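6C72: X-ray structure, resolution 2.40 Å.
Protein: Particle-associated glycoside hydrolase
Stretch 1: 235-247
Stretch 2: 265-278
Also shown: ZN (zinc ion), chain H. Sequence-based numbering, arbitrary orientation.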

# COMPACT_ATOMS: atom_id res chain seq x y z
N ASP A 235 -11.82 8.55 22.43
CA ASP A 235 -10.88 9.58 22.86
C ASP A 235 -10.28 9.17 24.20
O ASP A 235 -10.91 8.43 24.97
N THR A 236 -9.05 9.59 24.45
CA THR A 236 -8.41 9.39 25.75
C THR A 236 -7.78 10.70 26.18
O THR A 236 -7.14 11.39 25.38
N SER A 237 -7.93 11.05 27.46
CA SER A 237 -7.45 12.34 27.93
C SER A 237 -7.11 12.26 29.41
O SER A 237 -7.87 11.70 30.20
N GLY A 238 -5.96 12.84 29.77
CA GLY A 238 -5.61 13.07 31.15
C GLY A 238 -4.88 11.95 31.85
O GLY A 238 -4.74 12.00 33.08
N PHE A 239 -4.38 10.94 31.13
CA PHE A 239 -3.78 9.80 31.80
C PHE A 239 -2.35 10.09 32.25
O PHE A 239 -1.63 10.90 31.66
N ARG A 240 -1.96 9.45 33.35
CA ARG A 240 -0.68 9.72 33.98
C ARG A 240 0.48 9.21 33.12
O ARG A 240 1.56 9.80 33.14
N LEU A 241 0.27 8.13 32.38
CA LEU A 241 1.30 7.62 31.49
C LEU A 241 0.86 7.79 30.04
O LEU A 241 1.26 8.75 29.38
N GLU A 242 -0.01 6.91 29.56
CA GLU A 242 -0.47 6.94 28.17
C GLU A 242 -1.96 6.67 28.10
O GLU A 242 -2.52 5.89 28.88
N GLY A 243 -2.61 7.29 27.12
CA GLY A 243 -3.97 6.91 26.81
C GLY A 243 -4.06 5.50 26.25
O GLY A 243 -5.01 4.76 26.54
N LEU A 244 -3.07 5.09 25.46
CA LEU A 244 -2.99 3.77 24.86
C LEU A 244 -1.57 3.25 25.04
O LEU A 244 -0.60 3.98 24.80
N TYR A 245 -1.45 1.99 25.47
CA TYR A 245 -0.16 1.36 25.75
C TYR A 245 -0.25 -0.10 25.33
O TYR A 245 -1.11 -0.83 25.81
N ILE A 246 0.62 -0.51 24.41
CA ILE A 246 0.54 -1.85 23.84
C ILE A 246 1.84 -2.58 24.13
O ILE A 246 2.89 -2.25 23.57
N ARG A 247 1.76 -3.63 24.95
CA ARG A 247 2.95 -4.41 25.26
C ARG A 247 2.53 -5.86 25.48
O ARG A 247 1.92 -6.18 26.50
N LEU A 265 -5.38 12.10 23.36
CA LEU A 265 -5.09 13.48 23.71
C LEU A 265 -4.09 13.54 24.85
O LEU A 265 -3.24 12.65 24.98
N ASP A 266 -4.20 14.56 25.70
CA ASP A 266 -3.16 14.87 26.66
C ASP A 266 -2.92 13.70 27.60
O ASP A 266 -3.86 13.05 28.08
N ALA A 267 -1.64 13.42 27.84
CA ALA A 267 -1.20 12.44 28.82
C ALA A 267 0.14 12.92 29.36
O ALA A 267 0.88 13.62 28.66
N ARG A 268 0.44 12.55 30.60
CA ARG A 268 1.62 13.10 31.27
C ARG A 268 2.92 12.45 30.84
O ARG A 268 3.99 12.98 31.18
N ARG A 269 2.87 11.34 30.10
CA ARG A 269 4.09 10.78 29.53
C ARG A 269 4.03 10.88 28.01
O ARG A 269 4.67 11.75 27.43
N ASN A 270 3.27 9.99 27.35
CA ASN A 270 3.02 10.05 25.92
C ASN A 270 1.52 9.94 25.67
O ASN A 270 0.81 9.33 26.47
N THR A 271 1.04 10.50 24.57
CA THR A 271 -0.36 10.28 24.24
C THR A 271 -0.63 8.80 24.02
O THR A 271 -1.72 8.31 24.33
N ALA A 272 0.34 8.08 23.47
CA ALA A 272 0.20 6.66 23.19
C ALA A 272 1.60 6.06 23.03
O ALA A 272 2.53 6.75 22.63
N ALA A 273 1.72 4.76 23.34
CA ALA A 273 3.01 4.11 23.23
C ALA A 273 2.83 2.70 22.70
O ALA A 273 1.93 1.97 23.14
N LEU A 274 3.68 2.33 21.74
CA LEU A 274 3.81 0.96 21.27
C LEU A 274 5.13 0.44 21.81
O LEU A 274 6.19 1.00 21.51
N VAL A 275 5.07 -0.65 22.59
CA VAL A 275 6.23 -1.16 23.31
C VAL A 275 6.61 -2.56 22.86
O VAL A 275 7.81 -2.87 22.72
N TYR A 276 5.63 -3.42 22.58
CA TYR A 276 5.92 -4.80 22.19
C TYR A 276 4.68 -5.31 21.44
O TYR A 276 3.70 -5.71 22.07
N CYS A 277 4.73 -5.26 20.10
CA CYS A 277 3.58 -5.58 19.26
C CYS A 277 4.01 -5.49 17.81
O CYS A 277 5.06 -4.93 17.49
N HIS A 278 3.19 -6.05 16.93
CA HIS A 278 3.42 -5.86 15.51
C HIS A 278 2.09 -5.82 14.77
O HIS A 278 1.04 -6.21 15.30

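Two parallel strands that otherwise run in step, 2° apart in direction, lose their register at a beta bulge: Ile246 pairs with Leu274, but the next residue, Arg247, pairs with Tyr276. The carbonyl of Ile246 absorbs the shift by accepting two hydrogen bonds, its O lying 2.9 Å from Val275 N and 3.1 Å from Tyr276 N. The extra residue, Val275, directs its CA-to-CB bond toward the other stretch, and its chi1 t rotamer brings CG2 to 3.5 Å from Tyr245 CE1 and CG1 to 3.8 Å from Arg247 CG.

Around this bulge the contact illustrates how parallel strands sort their side chains by face. On one face, Tyr245 (chi1 t) rests its CD1 4.0 Å from Ala273 CB, while Arg247, extended with chi1 to chi3 all t, passes its CG 3.8 Å from Tyr276 CB. The other face is aliphatic. Ile246, with chi1 m and chi2 t, brings CD1 to 3.6 Å from Leu274 CD2; Leu244 CB lies 4.0 Å from Ala272 CB. Beyond the corner at Tyr276, Cys277 CB packs 3.6 Å from Ile246 CG2.

Earlier in both stretches, charge joins the packing. The CA-to-CB bond of Glu242 points sideways, yet its m, p rotamer curls the carboxylate nearer to the other stretch. There Arg269, with chi1 t, chi2 t and chi3 p, whose CA-to-CB bond points toward the first stretch, forms a salt bridge through two contacts, NE to Glu242 OE2 at 2.7 Å and NH2 to Glu242 OE1 at 2.9 Å. Glu242 OE2 lies at the guanidinium's edge, near its plane, while Leu241 CD2 lies over one face, 3.8 Å from Arg269 NH1. Asn270 (chi1 m) adds a further hydrogen bond, from ND2 to Glu242 OE2 at 2.6 Å. The aliphatic part of the glutamate is used as well: its CG sits 3.8 Å from Ala273 CB.

At the opening of the stretches, Ser237 (chi1 t) donates from OG to Asp266 OD1 at 2.7 Å, the aspartate's p rotamer bringing its carboxylate within reach. Water 1 lies 2.8 Å from Thr236 OG1, 2.7 Å from Leu265 O and 2.9 Å from Thr271 O, and so ties a side chain to two carbonyls. Water 2 donates to Asp266 O at 2.7 Å and accepts a weak bond from Phe239 N at 3.4 Å. Gly243 suits this crowded spot, since a CB there would clash with Thr236 OG1.

His278 takes no part in the packing; its NE2 instead binds the zinc ion ZN at 2.0 Å, and four waters also bind the ion, their oxygens 2.1 to 2.3 Å from ZN.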

# COMPACT_ATOMS: atom_id res chain seq x y z
CB ASP A 235 -11.56 10.95 22.98
CG ASP A 235 -12.07 11.48 21.63
OD1 ASP A 235 -11.90 10.80 20.59
OD2 ASP A 235 -12.64 12.59 21.62
CB THR A 236 -7.35 8.27 25.72
OG1 THR A 236 -6.33 8.59 24.76
CG2 THR A 236 -7.97 6.92 25.37
CB SER A 237 -8.49 13.44 27.70
OG SER A 237 -8.13 14.61 28.40
CB PHE A 239 -3.84 8.56 30.90
CG PHE A 239 -5.23 7.99 30.81
CD1 PHE A 239 -5.67 7.08 31.76
CD2 PHE A 239 -6.13 8.47 29.87
CE1 PHE A 239 -6.98 6.60 31.73
CE2 PHE A 239 -7.43 7.98 29.82
CZ PHE A 239 -7.86 7.05 30.75
CB ARG A 240 -0.65 9.08 35.37
CG ARG A 240 0.63 9.29 36.17
CD ARG A 240 0.52 8.72 37.58
NE ARG A 240 -0.05 7.38 37.62
CZ ARG A 240 0.66 6.24 37.51
NH1 ARG A 240 1.98 6.28 37.37
NH2 ARG A 240 0.03 5.07 37.56
CB LEU A 241 1.62 6.15 31.80
CG LEU A 241 2.11 5.93 33.23
CD1 LEU A 241 2.37 4.46 33.50
CD2 LEU A 241 3.36 6.74 33.52
CB GLU A 242 0.26 5.91 27.30
CG GLU A 242 1.67 6.31 26.89
CD GLU A 242 2.71 5.88 27.91
OE1 GLU A 242 2.46 4.89 28.64
OE2 GLU A 242 3.78 6.52 27.97
CB LEU A 244 -3.35 3.82 23.37
CG LEU A 244 -3.05 2.59 22.51
CD1 LEU A 244 -3.88 1.38 22.90
CD2 LEU A 244 -3.20 2.92 21.02
CB TYR A 245 0.19 1.49 27.23
CG TYR A 245 1.52 0.93 27.66
CD1 TYR A 245 2.66 1.72 27.67
CD2 TYR A 245 1.64 -0.39 28.10
CE1 TYR A 245 3.88 1.23 28.08
CE2 TYR A 245 2.86 -0.90 28.52
CZ TYR A 245 3.98 -0.08 28.50
OH TYR A 245 5.20 -0.58 28.92
CB ILE A 246 0.25 -1.81 22.34
CG1 ILE A 246 -0.96 -0.89 22.07
CG2 ILE A 246 0.06 -3.22 21.83
CD1 ILE A 246 -1.46 -0.91 20.64
CB ARG A 247 3.65 -3.85 26.50
CG ARG A 247 4.96 -4.52 26.78
CD ARG A 247 5.59 -4.11 28.08
NE ARG A 247 6.94 -4.64 28.11
CZ ARG A 247 7.67 -4.80 29.20
NH1 ARG A 247 7.18 -4.46 30.39
NH2 ARG A 247 8.90 -5.31 29.11
CB LEU A 265 -6.37 14.23 24.07
CG LEU A 265 -7.50 14.12 23.05
CD1 LEU A 265 -8.76 14.88 23.54
CD2 LEU A 265 -7.08 14.63 21.68
CB ASP A 266 -3.51 16.11 27.47
CG ASP A 266 -4.82 15.95 28.24
OD1 ASP A 266 -5.89 15.88 27.59
OD2 ASP A 266 -4.78 15.85 29.49
CB ALA A 267 -1.10 11.04 28.22
CB ARG A 268 1.48 12.96 32.79
CG ARG A 268 0.19 13.55 33.37
CD ARG A 268 0.00 15.02 33.00
NE ARG A 268 1.12 15.86 33.43
CZ ARG A 268 1.27 16.30 34.67
NH1 ARG A 268 0.39 15.97 35.60
NH2 ARG A 268 2.30 17.07 35.00
CB ARG A 269 4.32 9.33 30.00
CG ARG A 269 5.74 8.83 29.70
CD ARG A 269 6.13 7.60 30.53
NE ARG A 269 5.38 6.41 30.14
CZ ARG A 269 5.46 5.23 30.75
NH1 ARG A 269 6.28 5.05 31.79
NH2 ARG A 269 4.73 4.21 30.31
CB ASN A 270 3.74 8.92 25.16
CG ASN A 270 5.17 8.74 25.61
OD1 ASN A 270 6.03 9.56 25.29
ND2 ASN A 270 5.44 7.69 26.37
CB THR A 271 -0.79 11.07 22.99
OG1 THR A 271 -0.09 10.57 21.84
CG2 THR A 271 -0.55 12.56 23.16
CB ALA A 272 -0.63 6.41 21.93
CB ALA A 273 3.75 4.07 24.57
CB LEU A 274 3.79 0.88 19.74
CG LEU A 274 2.63 1.57 19.01
CD1 LEU A 274 2.62 1.14 17.55
CD2 LEU A 274 1.31 1.24 19.68
CB VAL A 275 5.96 -1.12 24.83
CG1 VAL A 275 7.13 -1.68 25.60
CG2 VAL A 275 5.65 0.30 25.26
CB TYR A 276 6.23 -5.65 23.41
CG TYR A 276 6.72 -7.08 23.18
CD1 TYR A 276 6.85 -7.63 21.91
CD2 TYR A 276 7.02 -7.89 24.28
CE1 TYR A 276 7.28 -8.93 21.74
CE2 TYR A 276 7.44 -9.20 24.12
CZ TYR A 276 7.57 -9.72 22.86
OH TYR A 276 8.01 -11.03 22.74
CB CYS A 277 2.40 -4.65 19.52
SG CYS A 277 2.79 -2.87 19.37
CB HIS A 278 4.38 -6.92 14.91
CG HIS A 278 3.84 -8.33 14.89
ND1 HIS A 278 3.21 -8.86 13.78
CD2 HIS A 278 3.88 -9.32 15.81
CE1 HIS A 278 2.86 -10.11 14.04
NE2 HIS A 278 3.26 -10.41 15.26
ZN ZN H . 2.94 -12.19 16.21
O HOH W 1 -3.98 10.01 25.16
O HOH W 2 -4.48 10.44 27.80
O HOH W 3 3.66 -11.80 18.13
O HOH W 4 4.54 -13.34 15.10
O HOH W 5 3.03 -14.30 17.14
O HOH W 6 0.95 -12.91 15.33